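Local coordinates for putative sugar ABC transporter, substrate-binding protein (Clostridium phytofermentans, PDB 4WZZ), which binds L-rhamnose between its two lobes and is probably the solute-binding component of a sugar ABC transporter, at residues A[307-312]-A[316-321]; A[127-132]-A[137-142]; A[183-188]-A[195-200]; A[168-173]-A[269-274]. One frame throughout, in Å; residues are numbered along the deposited sequence.

Contact 1: A[307-312]-A[316-321]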
loop_
_atom_site.group_PDB
_atom_site.type_symbol
_atom_site.label_atom_id
_atom_site.label_comp_id
_atom_site.label_asym_id
_atom_site.label_seq_id
_atom_site.Cartn_x
_atom_site.Cartn_y
_atom_site.Cartn_z
ATOM N N ALA A 307 -5.484 4.483 -13.072
ATOM C CA ALA A 307 -6.050 4.305 -14.407
ATOM C C ALA A 307 -6.166 5.646 -15.135
ATOM O O ALA A 307 -5.799 5.747 -16.304
ATOM C CB ALA A 307 -7.415 3.599 -14.341
ATOM N N TYR A 308 -6.671 6.678 -14.463
ATOM C CA TYR A 308 -6.761 7.987 -15.112
ATOM C C TYR A 308 -5.381 8.469 -15.553
ATOM O O TYR A 308 -5.216 9.032 -16.653
ATOM C CB TYR A 308 -7.424 9.021 -14.202
ATOM C CG TYR A 308 -8.909 8.815 -14.034
ATOM C CD1 TYR A 308 -9.762 8.866 -15.126
ATOM C CD2 TYR A 308 -9.465 8.576 -12.776
ATOM C CE1 TYR A 308 -11.123 8.681 -14.981
ATOM C CE2 TYR A 308 -10.823 8.397 -12.621
ATOM C CZ TYR A 308 -11.651 8.454 -13.727
ATOM O OH TYR A 308 -13.007 8.269 -13.596
ATOM N N ALA A 309 -4.379 8.255 -14.703
ATOM C CA ALA A 309 -3.022 8.694 -14.999
ATOM C C ALA A 309 -2.424 7.868 -16.136
ATOM O O ALA A 309 -1.718 8.401 -17.004
ATOM C CB ALA A 309 -2.138 8.621 -13.744
ATOM N N SER A 310 -2.740 6.574 -16.158
ATOM C CA SER A 310 -2.297 5.705 -17.237
ATOM C C SER A 310 -2.857 6.181 -18.583
ATOM O O SER A 310 -2.144 6.257 -19.580
ATOM C CB SER A 310 -2.788 4.277 -16.997
ATOM O OG SER A 310 -2.199 3.744 -15.825
ATOM N N ILE A 311 -4.154 6.469 -18.611
ATOM C CA ILE A 311 -4.789 6.950 -19.837
ATOM C C ILE A 311 -4.160 8.265 -20.252
ATOM O O ILE A 311 -3.981 8.518 -21.445
ATOM C CB ILE A 311 -6.296 7.135 -19.666
ATOM C CG1 ILE A 311 -6.961 5.773 -19.419
ATOM C CG2 ILE A 311 -6.909 7.768 -20.931
ATOM C CD1 ILE A 311 -8.399 5.859 -18.958
ATOM N N SER A 312 -3.812 9.096 -19.269
ATOM C CA SER A 312 -3.228 10.409 -19.554
ATOM C C SER A 312 -1.842 10.286 -20.180
ATOM O O SER A 312 -1.506 11.036 -21.097
ATOM C CB SER A 312 -3.186 11.263 -18.294
ATOM O OG SER A 312 -4.501 11.566 -17.868
ATOM N N GLY A 316 -1.087 11.251 -23.968
ATOM C CA GLY A 316 -0.079 12.291 -24.026
ATOM C C GLY A 316 -0.460 13.572 -23.306
ATOM O O GLY A 316 0.183 14.599 -23.504
ATOM N N THR A 317 -1.505 13.515 -22.484
ATOM C CA THR A 317 -1.968 14.661 -21.701
ATOM C C THR A 317 -0.977 14.999 -20.572
ATOM O O THR A 317 -0.913 16.135 -20.097
ATOM C CB THR A 317 -3.370 14.362 -21.096
ATOM O OG1 THR A 317 -4.361 14.422 -22.131
ATOM C CG2 THR A 317 -3.736 15.362 -20.004
ATOM N N ILE A 318 -0.247 13.984 -20.116
ATOM C CA ILE A 318 0.852 14.158 -19.175
ATOM C C ILE A 318 1.969 13.258 -19.638
ATOM O O ILE A 318 1.748 12.352 -20.436
ATOM C CB ILE A 318 0.498 13.752 -17.707
ATOM C CG1 ILE A 318 0.292 12.242 -17.615
ATOM C CG2 ILE A 318 -0.719 14.502 -17.212
ATOM C CD1 ILE A 318 -0.169 11.760 -16.253
ATOM N N THR A 319 3.165 13.499 -19.117
ATOM C CA THR A 319 4.327 12.665 -19.395
ATOM C C THR A 319 4.955 12.136 -18.103
ATOM O O THR A 319 5.853 11.304 -18.136
ATOM C CB THR A 319 5.394 13.470 -20.141
ATOM O OG1 THR A 319 5.861 14.525 -19.290
ATOM C CG2 THR A 319 4.810 14.050 -21.421
ATOM N N GLY A 320 4.482 12.631 -16.966
ATOM C CA GLY A 320 5.015 12.217 -15.675
ATOM C C GLY A 320 5.914 13.262 -15.041
ATOM O O GLY A 320 6.323 13.139 -13.892
ATOM N N ALA A 321 6.216 14.319 -15.785
ATOM C CA ALA A 321 7.109 15.344 -15.296
ATOM C C ALA A 321 6.487 16.134 -14.151
ATOM O O ALA A 321 5.291 16.411 -14.146
ATOM C CB ALA A 321 7.470 16.294 -16.442
#

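Contact 2: A[127-132]-A[137-142]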
loop_
_atom_site.group_PDB
_atom_site.type_symbol
_atom_site.label_atom_id
_atom_site.label_comp_id
_atom_site.label_asym_id
_atom_site.label_seq_id
_atom_site.Cartn_x
_atom_site.Cartn_y
_atom_site.Cartn_z
ATOM N N PRO A 127 15.294 -4.153 -15.288
ATOM C CA PRO A 127 15.559 -4.631 -16.654
ATOM C C PRO A 127 14.290 -4.955 -17.451
ATOM O O PRO A 127 14.195 -4.565 -18.617
ATOM C CB PRO A 127 16.385 -5.898 -16.424
ATOM C CG PRO A 127 17.060 -5.669 -15.122
ATOM C CD PRO A 127 16.088 -4.885 -14.286
ATOM N N ALA A 128 13.333 -5.647 -16.842
ATOM C CA ALA A 128 12.128 -6.020 -17.572
ATOM C C ALA A 128 11.305 -4.787 -17.940
ATOM O O ALA A 128 10.756 -4.700 -19.048
ATOM C CB ALA A 128 11.305 -6.998 -16.772
ATOM N N LEU A 129 11.231 -3.827 -17.015
ATOM C CA LEU A 129 10.449 -2.623 -17.246
ATOM C C LEU A 129 11.125 -1.715 -18.260
ATOM O O LEU A 129 10.458 -1.007 -19.023
ATOM C CB LEU A 129 10.195 -1.877 -15.937
ATOM C CG LEU A 129 9.286 -2.636 -14.967
ATOM C CD1 LEU A 129 9.149 -1.853 -13.657
ATOM C CD2 LEU A 129 7.912 -2.916 -15.609
ATOM N N THR A 130 12.450 -1.727 -18.265
ATOM C CA THR A 130 13.182 -0.983 -19.284
ATOM C C THR A 130 12.919 -1.604 -20.657
ATOM O O THR A 130 12.722 -0.886 -21.636
ATOM C CB THR A 130 14.683 -0.959 -18.980
ATOM O OG1 THR A 130 14.899 -0.260 -17.752
ATOM C CG2 THR A 130 15.454 -0.247 -20.089
ATOM N N GLU A 131 12.910 -2.933 -20.725
ATOM C CA GLU A 131 12.588 -3.630 -21.972
ATOM C C GLU A 131 11.187 -3.240 -22.436
ATOM O O GLU A 131 10.951 -3.055 -23.625
ATOM C CB GLU A 131 12.693 -5.152 -21.799
ATOM C CG GLU A 131 12.262 -5.964 -23.027
ATOM C CD GLU A 131 13.106 -5.675 -24.281
ATOM O OE1 GLU A 131 14.158 -5.001 -24.175
ATOM O OE2 GLU A 131 12.706 -6.119 -25.382
ATOM N N ALA A 132 10.251 -3.142 -21.497
ATOM C CA ALA A 132 8.894 -2.701 -21.824
ATOM C C ALA A 132 8.949 -1.306 -22.443
ATOM O O ALA A 132 8.330 -1.039 -23.478
ATOM C CB ALA A 132 8.004 -2.692 -20.575
ATOM N N ILE A 137 6.195 0.779 -24.469
ATOM C CA ILE A 137 5.172 0.671 -23.432
ATOM C C ILE A 137 5.337 1.707 -22.307
ATOM O O ILE A 137 6.401 1.842 -21.712
ATOM C CB ILE A 137 5.171 -0.734 -22.825
ATOM C CG1 ILE A 137 4.956 -1.761 -23.937
ATOM C CG2 ILE A 137 4.097 -0.841 -21.721
ATOM C CD1 ILE A 137 5.061 -3.223 -23.513
ATOM N N HIS A 138 4.268 2.446 -22.039
ATOM C CA HIS A 138 4.255 3.384 -20.927
ATOM C C HIS A 138 4.280 2.609 -19.626
ATOM O O HIS A 138 3.434 1.752 -19.407
ATOM C CB HIS A 138 2.988 4.237 -20.962
ATOM C CG HIS A 138 2.896 5.123 -22.167
ATOM N ND1 HIS A 138 3.398 6.403 -22.183
ATOM C CD2 HIS A 138 2.345 4.915 -23.384
ATOM C CE1 HIS A 138 3.188 6.941 -23.374
ATOM N NE2 HIS A 138 2.545 6.060 -24.120
ATOM N N VAL A 139 5.234 2.921 -18.755
ATOM C CA VAL A 139 5.254 2.280 -17.438
ATOM C C VAL A 139 4.888 3.271 -16.337
ATOM O O VAL A 139 5.499 4.333 -16.217
ATOM C CB VAL A 139 6.614 1.649 -17.126
ATOM C CG1 VAL A 139 6.581 1.011 -15.722
ATOM C CG2 VAL A 139 6.977 0.613 -18.171
ATOM N N LEU A 140 3.892 2.900 -15.543
ATOM C CA LEU A 140 3.435 3.672 -14.392
ATOM C C LEU A 140 3.532 2.740 -13.183
ATOM O O LEU A 140 3.453 1.526 -13.328
ATOM C CB LEU A 140 1.978 4.098 -14.626
ATOM C CG LEU A 140 1.191 4.765 -13.514
ATOM C CD1 LEU A 140 0.227 5.772 -14.085
ATOM C CD2 LEU A 140 0.447 3.713 -12.683
ATOM N N SER A 141 3.738 3.299 -12.000
ATOM C CA SER A 141 3.783 2.476 -10.806
ATOM C C SER A 141 2.713 2.989 -9.852
ATOM O O SER A 141 2.383 4.174 -9.884
ATOM C CB SER A 141 5.192 2.554 -10.214
ATOM O OG SER A 141 5.335 1.788 -9.051
ATOM N N LEU A 142 2.157 2.090 -9.031
ATOM C CA LEU A 142 1.188 2.452 -8.001
ATOM C C LEU A 142 1.414 1.585 -6.767
ATOM O O LEU A 142 1.967 0.488 -6.869
ATOM C CB LEU A 142 -0.273 2.312 -8.463
ATOM C CG LEU A 142 -0.899 0.912 -8.512
ATOM C CD1 LEU A 142 -2.396 0.984 -8.771
ATOM C CD2 LEU A 142 -0.226 0.057 -9.571
#

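Contact 3: A[183-188]-A[195-200]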
loop_
_atom_site.group_PDB
_atom_site.type_symbol
_atom_site.label_atom_id
_atom_site.label_comp_id
_atom_site.label_asym_id
_atom_site.label_seq_id
_atom_site.Cartn_x
_atom_site.Cartn_y
_atom_site.Cartn_z
ATOM N N VAL A 183 7.405 -4.052 14.460
ATOM C CA VAL A 183 6.774 -3.974 13.152
ATOM C C VAL A 183 6.620 -5.366 12.563
ATOM O O VAL A 183 7.573 -6.152 12.528
ATOM C CB VAL A 183 7.619 -3.167 12.172
ATOM C CG1 VAL A 183 7.033 -3.257 10.769
ATOM C CG2 VAL A 183 7.753 -1.709 12.676
ATOM N N LEU A 184 5.413 -5.661 12.099
ATOM C CA LEU A 184 5.163 -6.841 11.283
ATOM C C LEU A 184 4.913 -6.308 9.886
ATOM O O LEU A 184 3.854 -5.730 9.601
ATOM C CB LEU A 184 3.929 -7.608 11.770
ATOM C CG LEU A 184 3.483 -8.764 10.879
ATOM C CD1 LEU A 184 4.565 -9.824 10.818
ATOM C CD2 LEU A 184 2.163 -9.376 11.395
ATOM N N SER A 185 5.928 -6.466 9.042
ATOM C CA SER A 185 5.871 -5.950 7.678
ATOM C C SER A 185 5.389 -7.025 6.701
ATOM O O SER A 185 4.973 -8.133 7.097
ATOM C CB SER A 185 7.255 -5.454 7.269
ATOM O OG SER A 185 7.180 -4.674 6.099
ATOM N N ALA A 186 5.443 -6.686 5.419
ATOM C CA ALA A 186 5.130 -7.619 4.344
ATOM C C ALA A 186 6.454 -8.209 3.819
ATOM O O ALA A 186 7.260 -8.676 4.611
ATOM C CB ALA A 186 4.343 -6.905 3.236
ATOM N N ALA A 187 6.691 -8.206 2.507
ATOM C CA ALA A 187 7.976 -8.677 1.988
ATOM C C ALA A 187 9.073 -7.712 2.403
ATOM O O ALA A 187 8.861 -6.501 2.418
ATOM C CB ALA A 187 7.940 -8.788 0.481
ATOM N N SER A 188 10.258 -8.244 2.695
ATOM C CA SER A 188 11.399 -7.430 3.084
ATOM C C SER A 188 11.889 -6.517 1.960
ATOM O O SER A 188 12.615 -5.564 2.206
ATOM C CB SER A 188 12.542 -8.331 3.562
ATOM O OG SER A 188 13.059 -9.108 2.483
ATOM N N ALA A 195 9.531 2.061 2.815
ATOM C CA ALA A 195 9.449 3.515 2.908
ATOM C C ALA A 195 8.709 3.966 4.167
ATOM O O ALA A 195 9.135 4.923 4.845
ATOM C CB ALA A 195 8.807 4.105 1.651
ATOM N N TRP A 196 7.610 3.285 4.488
ATOM C CA TRP A 196 6.874 3.605 5.708
ATOM C C TRP A 196 7.709 3.322 6.942
ATOM O O TRP A 196 7.674 4.082 7.910
ATOM C CB TRP A 196 5.557 2.841 5.772
ATOM C CG TRP A 196 4.636 3.204 4.638
ATOM C CD1 TRP A 196 4.504 4.425 4.048
ATOM C CD2 TRP A 196 3.745 2.328 3.954
ATOM N NE1 TRP A 196 3.569 4.367 3.037
ATOM C CE2 TRP A 196 3.093 3.078 2.960
ATOM C CE3 TRP A 196 3.443 0.972 4.078
ATOM C CZ2 TRP A 196 2.136 2.513 2.096
ATOM C CZ3 TRP A 196 2.507 0.431 3.242
ATOM C CH2 TRP A 196 1.870 1.190 2.262
ATOM N N ILE A 197 8.419 2.205 6.930
ATOM C CA ILE A 197 9.247 1.826 8.072
ATOM C C ILE A 197 10.405 2.807 8.226
ATOM O O ILE A 197 10.708 3.260 9.327
ATOM C CB ILE A 197 9.747 0.389 7.949
ATOM C CG1 ILE A 197 8.576 -0.573 8.055
ATOM C CG2 ILE A 197 10.765 0.067 9.074
ATOM C CD1 ILE A 197 8.860 -1.971 7.493
ATOM N N ASP A 198 11.030 3.189 7.118
ATOM C CA ASP A 198 12.074 4.203 7.196
ATOM C C ASP A 198 11.503 5.510 7.713
ATOM O O ASP A 198 12.142 6.204 8.515
ATOM C CB ASP A 198 12.715 4.413 5.840
ATOM C CG ASP A 198 13.672 3.287 5.468
ATOM O OD1 ASP A 198 14.092 2.519 6.374
ATOM O OD2 ASP A 198 13.997 3.165 4.269
ATOM N N GLY A 199 10.310 5.854 7.242
ATOM C CA GLY A 199 9.627 7.040 7.713
ATOM C C GLY A 199 9.388 6.987 9.216
ATOM O O GLY A 199 9.582 7.986 9.922
HETATM N N MSE A 200 8.939 5.837 9.715
HETATM C CA MSE A 200 8.646 5.704 11.142
HETATM C C MSE A 200 9.935 5.881 11.926
HETATM O O MSE A 200 9.949 6.501 12.982
HETATM C CB MSE A 200 7.999 4.341 11.437
HETATM C CG MSE A 200 6.585 4.287 11.001
HETATM SE SE MSE A 200 5.787 2.592 11.658
HETATM C CE MSE A 200 5.977 1.551 10.030
#

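Contact 4: A[168-173]-A[269-274]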
loop_
_atom_site.group_PDB
_atom_site.type_symbol
_atom_site.label_atom_id
_atom_site.label_comp_id
_atom_site.label_asym_id
_atom_site.label_seq_id
_atom_site.Cartn_x
_atom_site.Cartn_y
_atom_site.Cartn_z
HETATM N N MSE A 168 3.202 6.379 14.050
HETATM C CA MSE A 168 3.989 6.635 15.262
HETATM C C MSE A 168 3.106 7.234 16.346
HETATM O O MSE A 168 3.219 6.864 17.514
HETATM C CB MSE A 168 5.193 7.534 15.007
HETATM C CG MSE A 168 6.353 6.843 14.301
HETATM SE SE MSE A 168 6.897 5.123 15.135
HETATM C CE MSE A 168 6.999 5.700 17.001
ATOM N N ASP A 169 2.242 8.172 15.971
ATOM C CA ASP A 169 1.343 8.789 16.947
ATOM C C ASP A 169 0.371 7.753 17.490
ATOM O O ASP A 169 0.059 7.775 18.681
ATOM C CB ASP A 169 0.595 9.983 16.347
ATOM C CG ASP A 169 1.494 11.214 16.163
ATOM O OD1 ASP A 169 2.536 11.307 16.853
ATOM O OD2 ASP A 169 1.168 12.091 15.323
ATOM N N ALA A 170 -0.073 6.811 16.648
ATOM C CA ALA A 170 -0.914 5.727 17.114
ATOM C C ALA A 170 -0.204 4.866 18.129
ATOM O O ALA A 170 -0.749 4.546 19.189
ATOM C CB ALA A 170 -1.397 4.864 15.945
ATOM N N ILE A 171 1.034 4.489 17.834
ATOM C CA ILE A 171 1.791 3.670 18.783
ATOM C C ILE A 171 1.966 4.400 20.114
ATOM O O ILE A 171 1.781 3.821 21.178
ATOM C CB ILE A 171 3.150 3.256 18.194
ATOM C CG1 ILE A 171 2.958 2.299 16.997
ATOM C CG2 ILE A 171 4.001 2.597 19.248
ATOM C CD1 ILE A 171 4.057 2.435 15.951
ATOM N N LEU A 172 2.297 5.683 20.043
ATOM C CA LEU A 172 2.533 6.465 21.242
ATOM C C LEU A 172 1.265 6.506 22.108
ATOM O O LEU A 172 1.324 6.413 23.324
ATOM C CB LEU A 172 2.981 7.881 20.870
ATOM C CG LEU A 172 3.293 8.783 22.068
ATOM C CD1 LEU A 172 4.501 8.263 22.836
ATOM C CD2 LEU A 172 3.520 10.206 21.616
ATOM N N ASP A 173 0.125 6.684 21.454
ATOM C CA ASP A 173 -1.162 6.757 22.134
ATOM C C ASP A 173 -1.538 5.415 22.735
ATOM O O ASP A 173 -1.783 5.288 23.936
ATOM C CB ASP A 173 -2.228 7.197 21.126
ATOM C CG ASP A 173 -3.622 7.238 21.725
ATOM O OD1 ASP A 173 -3.762 7.562 22.931
ATOM O OD2 ASP A 173 -4.581 6.969 20.983
ATOM N N LYS A 269 -1.718 -4.568 22.067
ATOM C CA LYS A 269 -2.555 -3.852 21.154
ATOM C C LYS A 269 -1.930 -3.849 19.762
ATOM O O LYS A 269 -0.738 -4.157 19.563
ATOM C CB LYS A 269 -2.808 -2.436 21.647
ATOM C CG LYS A 269 -3.572 -2.344 22.981
ATOM C CD LYS A 269 -4.934 -3.038 22.877
ATOM C CE LYS A 269 -5.807 -2.785 24.053
ATOM N NZ LYS A 269 -7.125 -3.434 23.852
ATOM N N LEU A 270 -2.773 -3.534 18.797
ATOM C CA LEU A 270 -2.442 -3.693 17.393
ATOM C C LEU A 270 -2.870 -2.440 16.636
ATOM O O LEU A 270 -3.963 -1.944 16.837
ATOM C CB LEU A 270 -3.194 -4.892 16.833
ATOM C CG LEU A 270 -3.007 -5.241 15.354
ATOM C CD1 LEU A 270 -1.559 -5.581 15.059
ATOM C CD2 LEU A 270 -3.929 -6.391 14.987
ATOM N N THR A 271 -1.996 -1.941 15.774
ATOM C CA THR A 271 -2.384 -0.933 14.802
ATOM C C THR A 271 -1.623 -1.200 13.501
ATOM O O THR A 271 -0.896 -2.191 13.374
ATOM C CB THR A 271 -2.199 0.504 15.323
ATOM O OG1 THR A 271 -2.856 1.433 14.452
ATOM C CG2 THR A 271 -0.734 0.871 15.444
ATOM N N GLY A 272 -1.838 -0.337 12.524
ATOM C CA GLY A 272 -1.257 -0.541 11.212
ATOM C C GLY A 272 -2.136 -0.065 10.085
ATOM O O GLY A 272 -2.892 0.900 10.231
ATOM N N LEU A 273 -2.013 -0.765 8.960
ATOM C CA LEU A 273 -2.685 -0.417 7.702
ATOM C C LEU A 273 -3.557 -1.599 7.309
ATOM O O LEU A 273 -3.055 -2.621 6.886
ATOM C CB LEU A 273 -1.630 -0.109 6.623
ATOM C CG LEU A 273 -0.677 1.035 7.009
ATOM C CD1 LEU A 273 0.380 1.228 5.930
ATOM C CD2 LEU A 273 -1.441 2.355 7.315
ATOM N N GLY A 274 -4.869 -1.463 7.445
ATOM C CA GLY A 274 -5.753 -2.584 7.229
ATOM C C GLY A 274 -7.040 -2.249 6.475
ATOM O O GLY A 274 -7.443 -1.088 6.360
#

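Contact 1: A[307-312]-A[316-321]
I318 holds CG1 between its backbone N and carbonyl carbon (chi1 68°), and from there its chain runs on extended, so that CG1 and CD1 both lie beside S312 on the last turns of helix 299-315. In S312, OG sits anti to the carbonyl carbon (chi1 -66°) and points back along the helix, leaving CB as the surface that I318 meets. The evidence is an even pair of distances, since S312 CB is 3.7 Å from I318 CG1 and 3.7 Å from I318 CD1. The methyl CD1 also reaches one turn back, to 3.8 Å from A309 O, with A309 CB next to it at a looser 4.5 Å.

S312 OG is satisfied inside the helix by a hydrogen bond to Y308 O, 2.9 Å long. That carbonyl accepts the backbone S312 N as well, and the two donors come from opposite faces of its plane.

The carbonyl of S312 faces the chain as it leaves the helix. T317 N gives it a short but strongly bent bond, 2.8 Å from S312 O with an N-H...O angle of 126°, and I318 N a straighter but long one at 3.4 Å; both are weak. Beyond the turn, Q324 OE1 accepts from T319 N and G320 N.

G316, the first residue to leave the helical conformation, has positive phi. The weak T317 N to S312 O bond takes the place of the 6-to-1 bond of a Schellman motif, so this glycine-terminated helix end, with I318 folded back over the final turns, is consistent with that motif without proving it.

Contact 2: A[127-132]-A[137-142]
A132 O accepts I137 N at 3.0 Å with an N-H...O angle of 155°, the one hydrogen bond between helix segment 127-132 and segment 137-142. The donor is tilted 34° from the carbonyl plane. This bond spans the turn that ends the helical part of a beta-alpha-beta unit, made of strand 114-117, helix 126-134 and strand 138-142, and it lies just before the second strand begins at H138.

I137 lies tightly over the same carbonyl: its CB is 3.2 Å from A132 O, and the isoleucine chain continues alongside A132, whose CB is 4.1 Å from I137 CB. With CG1 anti to the carbonyl carbon (chi1 -57°), I137 directs CD1 back past the A132 methyl.

Two residues on, V139, like I137, points its CB toward the helix. Its CG2 lies 4.2 Å from A132 CB and 3.9 Å from L129 O, while its other methyl is given to the leucine. H138, between them, points away from the helix, which fits the regular alternation of a strand.

The apolar layer continues beyond the two segments. I104 and I108 of helix 97-110 pack on L129 and A132 respectively, and I115 of the adjoining strand 114-117 touches both A132 and I137. Backbone bonds of H138 and L140 join strand 138-142 to its parallel neighbour 114-117, and helix 126-134 packs on this parallel part of a mixed sheet.

The L129 and V139 side chains cross at about a right angle, and L129 CD2 meets V139 CG1 at 4.1 Å.

Contact 3: A[183-188]-A[195-200]
Apolar packing is the first of two kinds of contact between V183 and S185 on the strand and I197 on the helix. V183 CG1 lies 4.0 Å from I197 CD1 and 4.1 Å from I197 CG1, so a single valine methyl spans the outer half of the isoleucine chain; the two side chains cross obliquely. I197 extends almost straight toward the strand, and its terminal methyl does most of the touching.

The second kind sets a hydroxyl against a methyl. S185 holds OG anti to its backbone N (chi1 -166°), which turns the oxygen to 3.5 Å from I197 CD1, with S185 CB behind it at 3.8 Å. This is van der Waals contact, since the methyl offers nothing to donate or accept. I197 CD1 thus rests against both V183 and S185, two residues apart on the same face of the strand.

Strand 179-185 runs between strands 212-219 and 243-246 in a parallel sheet, and helix 191-203 leads on to strand 212-219 in a beta-alpha-beta unit. Next to I197 on that helix, W196 touches the bound rhamnose and packs on I163 of helix 160-174, where selenomethionine M200 also meets M168.

Contact 4: A[168-173]-A[269-274]
T271 points its CB at the helix, toward A170, and the two branches beyond it share the alanine methyl. OG1 stands anti to the backbone N (chi1 -168°) and comes to 4.0 Å from A170 CB. That is only packing; the hydroxyl's polar partner is Y293 O, to which it is hydrogen-bonded. The other branch, CG2, lies 4.1 Å from A170 CB and reaches on to I171 CG1 at 4.3 Å. The A170 methyl therefore faces the fork of the threonine, almost equally far from both tips, while I171 meets the methyl branch alone.

The small side chains allow a close backbone approach, with A170 CA and T271 CA 7.2 Å apart. Around them, F295 packs on A170, M294 on T271, and I174 of the same helix also touches T271.

L270, the residue before, points to the other face of the sheet and packs on helix 249-261. Strand 269-272 is thus covered by helices on both faces, and it forms one edge of the four-stranded parallel sheet. A170 on T271, with 95 residues between the two segments, belongs to one interface of the alpha/beta/alpha sandwich characteristic of a periplasmic binding protein lobe.

How the contacts relate
The contacts fall into two pairs, one per lobe. Contacts 1 and 2 meet through L140 of strand 138-142, whose CD1 is 3.6 Å from S310 OG and 3.7 Å from A309 CB. Contacts 3 and 4 meet where W196 CZ3 lies 3.5 Å from L273 CD1, and where M200 O lies 3.8 Å from M168 CG. W196 and L273 both touch the bound rhamnose, so their touch lies at the pocket wall; the side chains of S185 and T271 stand about 8 Å and 12 Å from the sugar. Between the pairs there is no touch: nearest atoms of contacts 2 and 3 are about 9 Å apart, of 1 and 4 about 20 Å.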